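Local coordinates for ferredoxin--NADP reductase, apicoplast (Plasmodium falciparum, PDB 3JQQ), which exchanges electrons between ferredoxin and NADP(H) through a bound FAD, and may serve the terminal step of isoprenoid precursor synthesis in the apicoplast, at residues B[304-307]-B[308-312]; B[288-291]-B[292-296]; B[180-183]-B[184-187]. The protein carries 1 engineered substitution. All blocks are in the same frame, centred on the assembly; numbering follows the deposited sequence.

Contact 1 of 3, residues B[304-307]-B[308-312]; sequences DEKK and KKRVH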
loop_
_atom_site.group_PDB
_atom_site.type_symbol
_atom_site.label_atom_id
_atom_site.label_comp_id
_atom_site.label_asym_id
_atom_site.label_seq_id
_atom_site.Cartn_x
_atom_site.Cartn_y
_atom_site.Cartn_z
ATOM N N ASP B 304 -10.147 -10.439 -26.793
ATOM C CA ASP B 304 -9.967 -9.299 -25.925
ATOM C C ASP B 304 -11.206 -8.414 -25.740
ATOM O O ASP B 304 -11.478 -7.982 -24.665
ATOM C CB ASP B 304 -8.749 -8.449 -26.366
ATOM C CG ASP B 304 -8.829 -6.996 -25.893
ATOM O OD1 ASP B 304 -9.933 -6.521 -25.627
ATOM O OD2 ASP B 304 -7.794 -6.311 -25.776
ATOM N N GLU B 305 -11.927 -8.070 -26.779
ATOM C CA GLU B 305 -12.948 -7.073 -26.556
ATOM C C GLU B 305 -13.973 -7.530 -25.581
ATOM O O GLU B 305 -14.267 -6.820 -24.677
ATOM C CB GLU B 305 -13.621 -6.625 -27.856
ATOM C CG GLU B 305 -12.955 -5.424 -28.642
ATOM C CD GLU B 305 -13.718 -4.096 -28.565
ATOM O OE1 GLU B 305 -13.742 -3.494 -27.475
ATOM O OE2 GLU B 305 -14.290 -3.661 -29.591
ATOM N N LYS B 306 -14.456 -8.753 -25.721
ATOM C CA LYS B 306 -15.536 -9.284 -24.889
ATOM C C LYS B 306 -15.040 -9.967 -23.652
ATOM O O LYS B 306 -15.798 -10.295 -22.773
ATOM C CB LYS B 306 -16.320 -10.346 -25.641
ATOM C CG LYS B 306 -15.893 -11.734 -25.213
ATOM C CD LYS B 306 -16.446 -12.887 -26.067
ATOM C CE LYS B 306 -15.611 -14.144 -25.867
ATOM N NZ LYS B 306 -15.500 -14.491 -24.426
ATOM N N LYS B 307 -13.758 -10.210 -23.614
ATOM C CA LYS B 307 -13.141 -10.940 -22.514
ATOM C C LYS B 307 -12.788 -9.989 -21.379
ATOM O O LYS B 307 -12.479 -10.418 -20.267
ATOM C CB LYS B 307 -11.889 -11.677 -22.997
ATOM C CG LYS B 307 -12.171 -12.726 -24.064
ATOM C CD LYS B 307 -10.911 -13.471 -24.468
ATOM C CE LYS B 307 -11.221 -14.529 -25.521
ATOM N NZ LYS B 307 -9.996 -15.270 -25.939
ATOM N N LYS B 308 -12.839 -8.693 -21.665
ATOM C CA LYS B 308 -12.577 -7.681 -20.650
ATOM C C LYS B 308 -13.814 -7.405 -19.798
ATOM O O LYS B 308 -13.727 -6.743 -18.764
ATOM C CB LYS B 308 -12.047 -6.395 -21.290
ATOM C CG LYS B 308 -10.551 -6.438 -21.571
ATOM C CD LYS B 308 -10.145 -5.466 -22.659
ATOM C CE LYS B 308 -8.644 -5.547 -22.916
ATOM N NZ LYS B 308 -8.249 -4.837 -24.167
ATOM N N LYS B 309 -14.962 -7.919 -20.233
ATOM C CA LYS B 309 -16.187 -7.811 -19.448
ATOM C C LYS B 309 -16.132 -8.821 -18.312
ATOM O O LYS B 309 -16.806 -8.674 -17.293
ATOM C CB LYS B 309 -17.423 -8.091 -20.312
ATOM C CG LYS B 309 -17.741 -9.580 -20.489
ATOM C CD LYS B 309 -19.115 -9.812 -21.118
ATOM C CE LYS B 309 -20.244 -9.521 -20.136
ATOM N NZ LYS B 309 -21.587 -9.743 -20.749
ATOM N N ARG B 310 -15.308 -9.846 -18.505
ATOM C CA ARG B 310 -15.232 -10.971 -17.584
ATOM C C ARG B 310 -14.170 -10.783 -16.504
ATOM O O ARG B 310 -14.115 -11.544 -15.540
ATOM C CB ARG B 310 -14.960 -12.265 -18.356
ATOM C CG ARG B 310 -16.086 -12.685 -19.289
ATOM C CD ARG B 310 -15.981 -14.163 -19.639
ATOM N NE ARG B 310 -15.049 -14.412 -20.736
ATOM C CZ ARG B 310 -14.295 -15.503 -20.840
ATOM N NH1 ARG B 310 -14.346 -16.439 -19.898
ATOM N NH2 ARG B 310 -13.482 -15.651 -21.878
ATOM N N VAL B 311 -13.326 -9.770 -16.671
ATOM C CA VAL B 311 -12.239 -9.519 -15.731
ATOM C C VAL B 311 -12.574 -8.373 -14.776
ATOM O O VAL B 311 -13.056 -7.321 -15.197
ATOM C CB VAL B 311 -10.917 -9.215 -16.465
ATOM C CG1 VAL B 311 -9.836 -8.820 -15.473
ATOM C CG2 VAL B 311 -10.481 -10.418 -17.287
ATOM N N HIS B 312 -12.320 -8.592 -13.489
ATOM C CA HIS B 312 -12.600 -7.597 -12.459
ATOM C C HIS B 312 -11.379 -7.389 -11.578
ATOM O O HIS B 312 -10.747 -8.353 -11.146
ATOM C CB HIS B 312 -13.772 -8.041 -11.586
ATOM C CG HIS B 312 -15.021 -8.342 -12.353
ATOM N ND1 HIS B 312 -16.054 -7.439 -12.476
ATOM C CD2 HIS B 312 -15.410 -9.453 -13.023
ATOM C CE1 HIS B 312 -17.023 -7.977 -13.195
ATOM N NE2 HIS B 312 -16.657 -9.199 -13.539
#

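Contact 2 of 3, residues B[288-291]-B[292-296]; sequences SIRY and KVMDI. With A2P (adenosine-2'-5'-diphosphate), chain H.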
loop_
_atom_site.group_PDB
_atom_site.type_symbol
_atom_site.label_atom_id
_atom_site.label_comp_id
_atom_site.label_asym_id
_atom_site.label_seq_id
_atom_site.Cartn_x
_atom_site.Cartn_y
_atom_site.Cartn_z
ATOM N N SER B 288 0.235 -5.113 -8.232
ATOM C CA SER B 288 1.143 -5.848 -9.105
ATOM C C SER B 288 0.520 -7.111 -9.700
ATOM O O SER B 288 0.735 -7.406 -10.875
ATOM C CB SER B 288 2.430 -6.203 -8.357
ATOM O OG SER B 288 3.097 -5.036 -7.908
ATOM N N ILE B 289 -0.247 -7.859 -8.912
ATOM C CA ILE B 289 -0.878 -9.060 -9.449
ATOM C C ILE B 289 -1.336 -8.869 -10.894
ATOM O O ILE B 289 -1.120 -9.728 -11.749
ATOM C CB ILE B 289 -2.098 -9.468 -8.599
ATOM C CG1 ILE B 289 -1.662 -9.814 -7.179
ATOM C CG2 ILE B 289 -2.838 -10.629 -9.244
ATOM C CD1 ILE B 289 -2.800 -9.839 -6.184
ATOM N N ARG B 290 -1.963 -7.725 -11.150
ATOM C CA ARG B 290 -2.634 -7.446 -12.421
ATOM C C ARG B 290 -1.871 -7.830 -13.690
ATOM O O ARG B 290 -2.376 -8.587 -14.519
ATOM C CB ARG B 290 -3.020 -5.965 -12.494
ATOM C CG ARG B 290 -3.896 -5.609 -13.685
ATOM C CD ARG B 290 -3.878 -4.113 -13.955
ATOM N NE ARG B 290 -4.966 -3.701 -14.837
ATOM C CZ ARG B 290 -4.994 -2.551 -15.504
ATOM N NH1 ARG B 290 -3.986 -1.695 -15.400
ATOM N NH2 ARG B 290 -6.029 -2.259 -16.281
ATOM N N TYR B 291 -0.664 -7.300 -13.850
ATOM C CA TYR B 291 0.016 -7.373 -15.142
ATOM C C TYR B 291 0.514 -8.767 -15.519
ATOM O O TYR B 291 0.419 -9.170 -16.679
ATOM C CB TYR B 291 1.135 -6.329 -15.222
ATOM C CG TYR B 291 0.607 -4.913 -15.150
ATOM C CD1 TYR B 291 0.523 -4.243 -13.936
ATOM C CD2 TYR B 291 0.167 -4.255 -16.293
ATOM C CE1 TYR B 291 0.031 -2.951 -13.863
ATOM C CE2 TYR B 291 -0.326 -2.963 -16.230
ATOM C CZ TYR B 291 -0.393 -2.316 -15.012
ATOM O OH TYR B 291 -0.882 -1.030 -14.942
ATOM N N LYS B 292 1.025 -9.506 -14.541
ATOM C CA LYS B 292 1.496 -10.863 -14.788
ATOM C C LYS B 292 0.344 -11.761 -15.235
ATOM O O LYS B 292 0.480 -12.533 -16.183
ATOM C CB LYS B 292 2.167 -11.429 -13.533
ATOM C CG LYS B 292 3.271 -12.434 -13.817
ATOM C CD LYS B 292 4.274 -12.471 -12.677
ATOM C CE LYS B 292 5.608 -13.046 -13.126
ATOM N NZ LYS B 292 6.659 -12.894 -12.080
ATOM N N VAL B 293 -0.792 -11.651 -14.553
ATOM C CA VAL B 293 -1.964 -12.452 -14.888
ATOM C C VAL B 293 -2.559 -12.044 -16.232
ATOM O O VAL B 293 -2.944 -12.896 -17.034
ATOM C CB VAL B 293 -3.055 -12.351 -13.801
ATOM C CG1 VAL B 293 -4.366 -12.938 -14.304
ATOM C CG2 VAL B 293 -2.604 -13.047 -12.525
ATOM N N MET B 294 -2.637 -10.752 -16.463
ATOM C CA MET B 294 -3.210 -10.211 -17.677
ATOM C C MET B 294 -2.455 -10.604 -18.920
ATOM O O MET B 294 -3.050 -10.886 -19.903
ATOM C CB MET B 294 -3.331 -8.701 -17.592
ATOM C CG MET B 294 -4.391 -8.267 -16.630
ATOM S SD MET B 294 -5.996 -8.893 -17.066
ATOM C CE MET B 294 -6.671 -7.525 -17.965
ATOM N N ASP B 295 -1.145 -10.642 -18.827
ATOM C CA ASP B 295 -0.293 -10.967 -19.934
ATOM C C ASP B 295 -0.514 -12.342 -20.475
ATOM O O ASP B 295 -0.548 -12.544 -21.647
ATOM C CB ASP B 295 1.162 -10.781 -19.550
ATOM C CG ASP B 295 1.677 -9.435 -19.954
ATOM O OD1 ASP B 295 1.629 -9.146 -21.166
ATOM O OD2 ASP B 295 2.128 -8.651 -19.078
ATOM N N ILE B 296 -0.687 -13.300 -19.612
ATOM C CA ILE B 296 -0.937 -14.670 -20.033
ATOM C C ILE B 296 -2.248 -14.716 -20.807
ATOM O O ILE B 296 -2.354 -15.385 -21.835
ATOM C CB ILE B 296 -1.022 -15.626 -18.831
ATOM C CG1 ILE B 296 0.263 -15.558 -18.003
ATOM C CG2 ILE B 296 -1.284 -17.049 -19.300
ATOM C CD1 ILE B 296 0.262 -16.472 -16.798
HETATM P P1 A2P H . 5.657 -4.235 -9.542
HETATM O O1P A2P H . 5.512 -5.723 -9.349
HETATM O O2P A2P H . 4.567 -3.421 -8.889
HETATM O O3P A2P H . 5.971 -3.818 -10.958
HETATM P P2 A2P H . 4.978 1.320 -6.733
HETATM O O4P A2P H . 3.681 0.588 -6.500
HETATM O O5P A2P H . 5.051 2.045 -8.055
HETATM O O6P A2P H . 5.455 2.142 -5.560
HETATM O "O5'" A2P H . 6.076 0.146 -6.866
HETATM C "C5'" A2P H . 7.454 0.480 -7.017
HETATM C "C4'" A2P H . 8.280 -0.781 -7.237
HETATM O "O4'" A2P H . 8.148 -1.665 -6.114
HETATM C "C3'" A2P H . 7.796 -1.550 -8.462
HETATM O "O3'" A2P H . 8.927 -2.061 -9.171
HETATM C "C2'" A2P H . 7.019 -2.707 -7.874
HETATM O "O2'" A2P H . 6.991 -3.852 -8.722
HETATM C "C1'" A2P H . 7.864 -2.965 -6.643
HETATM N N9 A2P H . 7.215 -3.930 -5.723
HETATM C C8 A2P H . 5.957 -4.412 -5.821
HETATM N N7 A2P H . 5.700 -5.303 -4.830
HETATM C C5 A2P H . 6.819 -5.401 -4.090
HETATM C C6 A2P H . 7.244 -6.160 -2.890
HETATM N N6 A2P H . 6.395 -7.013 -2.271
HETATM N N1 A2P H . 8.506 -5.975 -2.436
HETATM C C2 A2P H . 9.364 -5.131 -3.042
HETATM N N3 A2P H . 9.045 -4.415 -4.125
HETATM C C4 A2P H . 7.815 -4.505 -4.684
#

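Contact 3 of 3, residues B[180-183]-B[184-187]; sequences TGIS and PYIS. With FAD (flavin-adenine dinucleotide), chain I.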
loop_
_atom_site.group_PDB
_atom_site.type_symbol
_atom_site.label_atom_id
_atom_site.label_comp_id
_atom_site.label_asym_id
_atom_site.label_seq_id
_atom_site.Cartn_x
_atom_site.Cartn_y
_atom_site.Cartn_z
ATOM N N THR B 180 -6.253 -9.162 3.058
ATOM C CA THR B 180 -7.664 -8.859 3.283
ATOM C C THR B 180 -8.456 -8.847 1.982
ATOM O O THR B 180 -9.670 -8.651 1.982
ATOM C CB THR B 180 -7.852 -7.513 4.006
ATOM O OG1 THR B 180 -7.230 -6.466 3.250
ATOM C CG2 THR B 180 -7.239 -7.565 5.399
ATOM N N GLY B 181 -7.759 -9.069 0.872
ATOM C CA GLY B 181 -8.399 -9.160 -0.431
ATOM C C GLY B 181 -9.290 -10.380 -0.599
ATOM O O GLY B 181 -9.952 -10.528 -1.626
ATOM N N ILE B 182 -9.318 -11.264 0.391
ATOM C CA ILE B 182 -10.196 -12.426 0.291
ATOM C C ILE B 182 -11.629 -12.038 0.676
ATOM O O ILE B 182 -12.587 -12.724 0.324
ATOM C CB ILE B 182 -9.692 -13.613 1.151
ATOM C CG1 ILE B 182 -10.466 -14.894 0.818
ATOM C CG2 ILE B 182 -9.790 -13.285 2.633
ATOM C CD1 ILE B 182 -9.986 -15.605 -0.429
ATOM N N SER B 183 -11.761 -10.912 1.372
ATOM C CA SER B 183 -13.043 -10.475 1.929
ATOM C C SER B 183 -14.249 -10.553 0.985
ATOM O O SER B 183 -15.237 -11.211 1.308
ATOM C CB SER B 183 -12.921 -9.075 2.537
ATOM O OG SER B 183 -12.376 -9.146 3.843
ATOM N N PRO B 184 -14.186 -9.877 -0.174
ATOM C CA PRO B 184 -15.349 -9.929 -1.060
ATOM C C PRO B 184 -15.604 -11.332 -1.606
ATOM O O PRO B 184 -16.727 -11.643 -2.005
ATOM C CB PRO B 184 -14.969 -8.976 -2.198
ATOM C CG PRO B 184 -13.481 -8.940 -2.184
ATOM C CD PRO B 184 -13.093 -9.069 -0.738
ATOM N N TYR B 185 -14.572 -12.170 -1.626
ATOM C CA TYR B 185 -14.735 -13.542 -2.089
ATOM C C TYR B 185 -15.473 -14.376 -1.047
ATOM O O TYR B 185 -16.230 -15.287 -1.389
ATOM C CB TYR B 185 -13.382 -14.171 -2.432
ATOM C CG TYR B 185 -12.613 -13.419 -3.495
ATOM C CD1 TYR B 185 -11.243 -13.224 -3.381
ATOM C CD2 TYR B 185 -13.259 -12.893 -4.608
ATOM C CE1 TYR B 185 -10.535 -12.537 -4.351
ATOM C CE2 TYR B 185 -12.561 -12.200 -5.583
ATOM C CZ TYR B 185 -11.198 -12.026 -5.450
ATOM O OH TYR B 185 -10.498 -11.338 -6.418
ATOM N N ILE B 186 -15.249 -14.057 0.225
ATOM C CA ILE B 186 -15.998 -14.675 1.312
ATOM C C ILE B 186 -17.467 -14.279 1.193
ATOM O O ILE B 186 -18.363 -15.105 1.382
ATOM C CB ILE B 186 -15.458 -14.241 2.689
ATOM C CG1 ILE B 186 -13.989 -14.658 2.844
ATOM C CG2 ILE B 186 -16.310 -14.818 3.810
ATOM C CD1 ILE B 186 -13.723 -16.118 2.538
ATOM N N SER B 187 -17.704 -13.011 0.871
ATOM C CA SER B 187 -19.056 -12.504 0.666
ATOM C C SER B 187 -19.731 -13.256 -0.475
ATOM O O SER B 187 -20.858 -13.750 -0.339
ATOM C CB SER B 187 -19.015 -11.006 0.357
ATOM O OG SER B 187 -20.312 -10.498 0.097
HETATM P PA FAD I . -3.287 5.440 7.589
HETATM O O1A FAD I . -4.192 6.004 6.520
HETATM O O2A FAD I . -3.308 6.307 8.826
HETATM O O5B FAD I . -1.790 5.257 7.015
HETATM C C5B FAD I . -1.532 4.368 5.949
HETATM C C4B FAD I . -0.274 3.548 6.223
HETATM O O4B FAD I . 0.823 4.395 6.519
HETATM C C3B FAD I . -0.460 2.635 7.421
HETATM O O3B FAD I . 0.222 1.430 7.171
HETATM C C2B FAD I . 0.226 3.374 8.552
HETATM O O2B FAD I . 0.806 2.473 9.468
HETATM C C1B FAD I . 1.285 4.202 7.845
HETATM N N9A FAD I . 1.494 5.511 8.489
HETATM C C8A FAD I . 0.543 6.453 8.783
HETATM N N7A FAD I . 1.156 7.516 9.360
HETATM C C5A FAD I . 2.481 7.265 9.431
HETATM C C6A FAD I . 3.550 8.004 9.922
HETATM N N6A FAD I . 3.338 9.170 10.530
HETATM N N1A FAD I . 4.822 7.475 9.859
HETATM C C2A FAD I . 5.022 6.225 9.311
HETATM N N3A FAD I . 3.955 5.498 8.828
HETATM C C4A FAD I . 2.704 6.011 8.886
HETATM N N1 FAD I . -8.143 -2.649 4.498
HETATM C C2 FAD I . -8.474 -3.687 5.340
HETATM O O2 FAD I . -7.826 -3.851 6.374
HETATM N N3 FAD I . -9.521 -4.531 5.024
HETATM C C4 FAD I . -10.239 -4.343 3.863
HETATM O O4 FAD I . -11.168 -5.097 3.582
HETATM C C4X FAD I . -9.906 -3.297 3.011
HETATM N N5 FAD I . -10.622 -3.104 1.849
HETATM C C5X FAD I . -10.280 -2.063 1.014
HETATM C C6 FAD I . -11.004 -1.870 -0.159
HETATM C C7 FAD I . -10.676 -0.826 -1.010
HETATM C C7M FAD I . -11.460 -0.621 -2.277
HETATM C C8 FAD I . -9.620 0.025 -0.682
HETATM C C8M FAD I . -9.244 1.162 -1.592
HETATM C C9 FAD I . -8.899 -0.171 0.489
HETATM C C9A FAD I . -9.222 -1.213 1.342
HETATM N N10 FAD I . -8.503 -1.396 2.513
HETATM C C10 FAD I . -8.851 -2.448 3.336
HETATM C "C1'" FAD I . -7.472 -0.387 2.981
HETATM C "C2'" FAD I . -8.004 0.499 4.116
HETATM O "O2'" FAD I . -9.018 1.332 3.609
HETATM C "C3'" FAD I . -6.978 1.432 4.777
HETATM O "O3'" FAD I . -6.145 2.030 3.808
HETATM C "C4'" FAD I . -6.126 0.759 5.852
HETATM O "O4'" FAD I . -6.963 0.372 6.919
HETATM C "C5'" FAD I . -5.081 1.729 6.392
HETATM O "O5'" FAD I . -5.771 2.820 6.956
HETATM P P FAD I . -5.245 3.560 8.285
HETATM O O1P FAD I . -6.044 4.823 8.506
HETATM O O2P FAD I . -5.313 2.655 9.495
HETATM O O3P FAD I . -3.717 3.930 7.943
#

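Contact 1 of 3, residues B[304-307]-B[308-312]
Lys-308 N reaches back to Asp-304 O and Arg-310 N to Lys-307 O, both through weak hydrogen bonds of 3.4 Å, and residues 305-310 take helical backbone angles without the regular bonding of a helix. The carbonyl oxygen of Lys-306 meets the side chain of Lys-309, with Lys-306 O 3.1 Å from Lys-309 CG. That carbon sits between the backbone N and the carbonyl carbon (chi1 83°), and a bend further along the chain carries the ammonium away from the turn. Val-311 CG2 touches Lys-307 O at 3.6 Å. These residues form the later part of the connection from helix 289-298 to strand 311-315, the last strand of the nucleotide-binding domain and an outermost strand of its parallel sheet. Here Arg-310 is buried, and its side chain folds back towards 304-307. Lys-307 runs alongside it in the same direction, with Lys-307 CG at the edge of the guanidinium, 3.9 Å from Arg-310 NH2. Lys-306 brings its NZ within 3.5 Å of Arg-310 NH2; both are donors of like charge, and their closeness is probably unfavourable. The strongest partner of the guanidinium lies outside the turn: NH1 donates to Phe-274 O, and the cation rests on the Phe-274 ring, whereas Arg-310 NE is buried without a partner. On another side of the turn the carboxylate of Asp-304 and the extended chain of Lys-308 bring opposite charges together. Their salt bridge is plausible, but the atoms are modelled too close for its exact geometry to be trusted.

Contact 2 of 3, residues B[288-291]-B[292-296]
Ile-289 and Val-293 lie side by side one helical turn apart and point the same way, with Ile-289 CG2 4.1 Å from Val-293 CG2. The pair faces inward: Ile-289 packs on Ile-176 and Ile-283 of the parallel sheet, and Val-293 on Leu-281 and Phe-270. On a second side of the helix Arg-290 and Met-294 cross at a slant, with Arg-290 CG 4.0 Å from Met-294 CG. Arg-290 CG lies opposite its own backbone N (chi1 -172°), and the chain continues extended to NE. Its CD passes 4.0 Å above one face of the Tyr-291 ring, displaced towards the rim, and its NH1 makes a weak hydrogen bond to Tyr-291 OH. Met-294 CG presses on the carbonyl of Arg-290, the same oxygen that takes Met-294 N in a good helical bond of 2.9 Å. Tyr-291 O accepts Asp-295 N at 3.0 Å from a direction tilted out of the carbonyl plane. Asp-295 OD2 also comes within 3.0 Å of that oxygen, an approach of two acceptors that is probably unfavourable. Lys-292 extends away from the turn to a salt bridge with Asp-261 and a hydrogen bond with Thr-255 O of the second subunit. At the 288 end, Ser-288 OG donates to O2P of the 2'-phosphate of adenosine-2'-5'-diphosphate, though the very short modelled length is doubtful. Tyr-258, Ser-247, Lys-119 and the engineered Lys-286 of the second subunit bond this nucleotide, so Ser-288 reaches a ligand held largely by the other chain. This is a covering helix of the α/β NADP-binding domain, with a phosphate-binding serine on its N-terminal side.

Contact 3 of 3, residues B[180-183]-B[184-187]
Tyr-185 leans back over the turn that precedes it, and its side chain can be followed along the backbone of Gly-181 and Ile-182. Tyr-185 CB rests 3.2 Å from Ile-182 O, and CG still lies by that oxygen. With CG opposite the carbonyl carbon (chi1 -58°), the ring is laid back across 181-182, where CD1 and CE1 both border Gly-181 O and Tyr-185 CD1 also meets Ile-182 CD1 at 4.0 Å. Tyr-185 CE1 comes to 3.4 Å from Gly-181 O, which approaches the ring obliquely. At the tip OH is hydrogen-bonded to Ile-176 O of strand 173-178, while the ring stacks with Phe-175, so the ring ties helix 183-192 to strand 173-178. Ile-182 also touches Ile-186, its CG1 3.9 Å from Ile-186 CD1, and buries its side chain against Ile-213 and Tyr-215 of the neighbouring strand. Its carbonyl serves two amides, Ile-186 N at 3.0 Å in a good helical bond and Tyr-185 N at 2.8 Å in a weak, bent one. This change from 3-10 to alpha-helical bonding marks the start of helix 183-192. Pro-184 has no N-H to give and suits this first turn, although Ser-183 CB and Pro-184 CD are tight at 3.3 Å. The sequence Gly-179 to Pro-184 matches the GTGxxP motif of the ferredoxin reductase family, which joins the first strand of the NADP-binding domain to its first helix. Thr-180 sits over the pyrimidine face of the flavin, its CB 3.6 Å from FAD N3. Apolar packing and main-chain bonds therefore anchor the helix end of the loop, and at the flavin end a hydrogen bond between Thr-180 OG1 and Tyr-316 OH probably steadies the Thr-180 hydroxyl.

All three contacts are local and belong to the nucleotide-binding half of the enzyme, contacts 1 and 3 at ends of sheet strands, contact 2 along the helix that packs on the sheet. Contacts 1 and 2 are neighbours, their centres 14 Å apart, and meet where Val-311 CG1 packs 4.2 Å from Met-294 SD. Between centres, contact 3 stands about 21 Å from contact 1 and about 20 Å from contact 2; its nearest atoms are about 6 Å and about 8 Å from them. Ser-288 of contact 2 meets the 2'-phosphate, and Thr-180 of contact 3 meets the flavin, with its side chain about 6 Å from a bound adenosine-2'-5'-diphosphate. Contact 1 lies away from both ligands, on the surface.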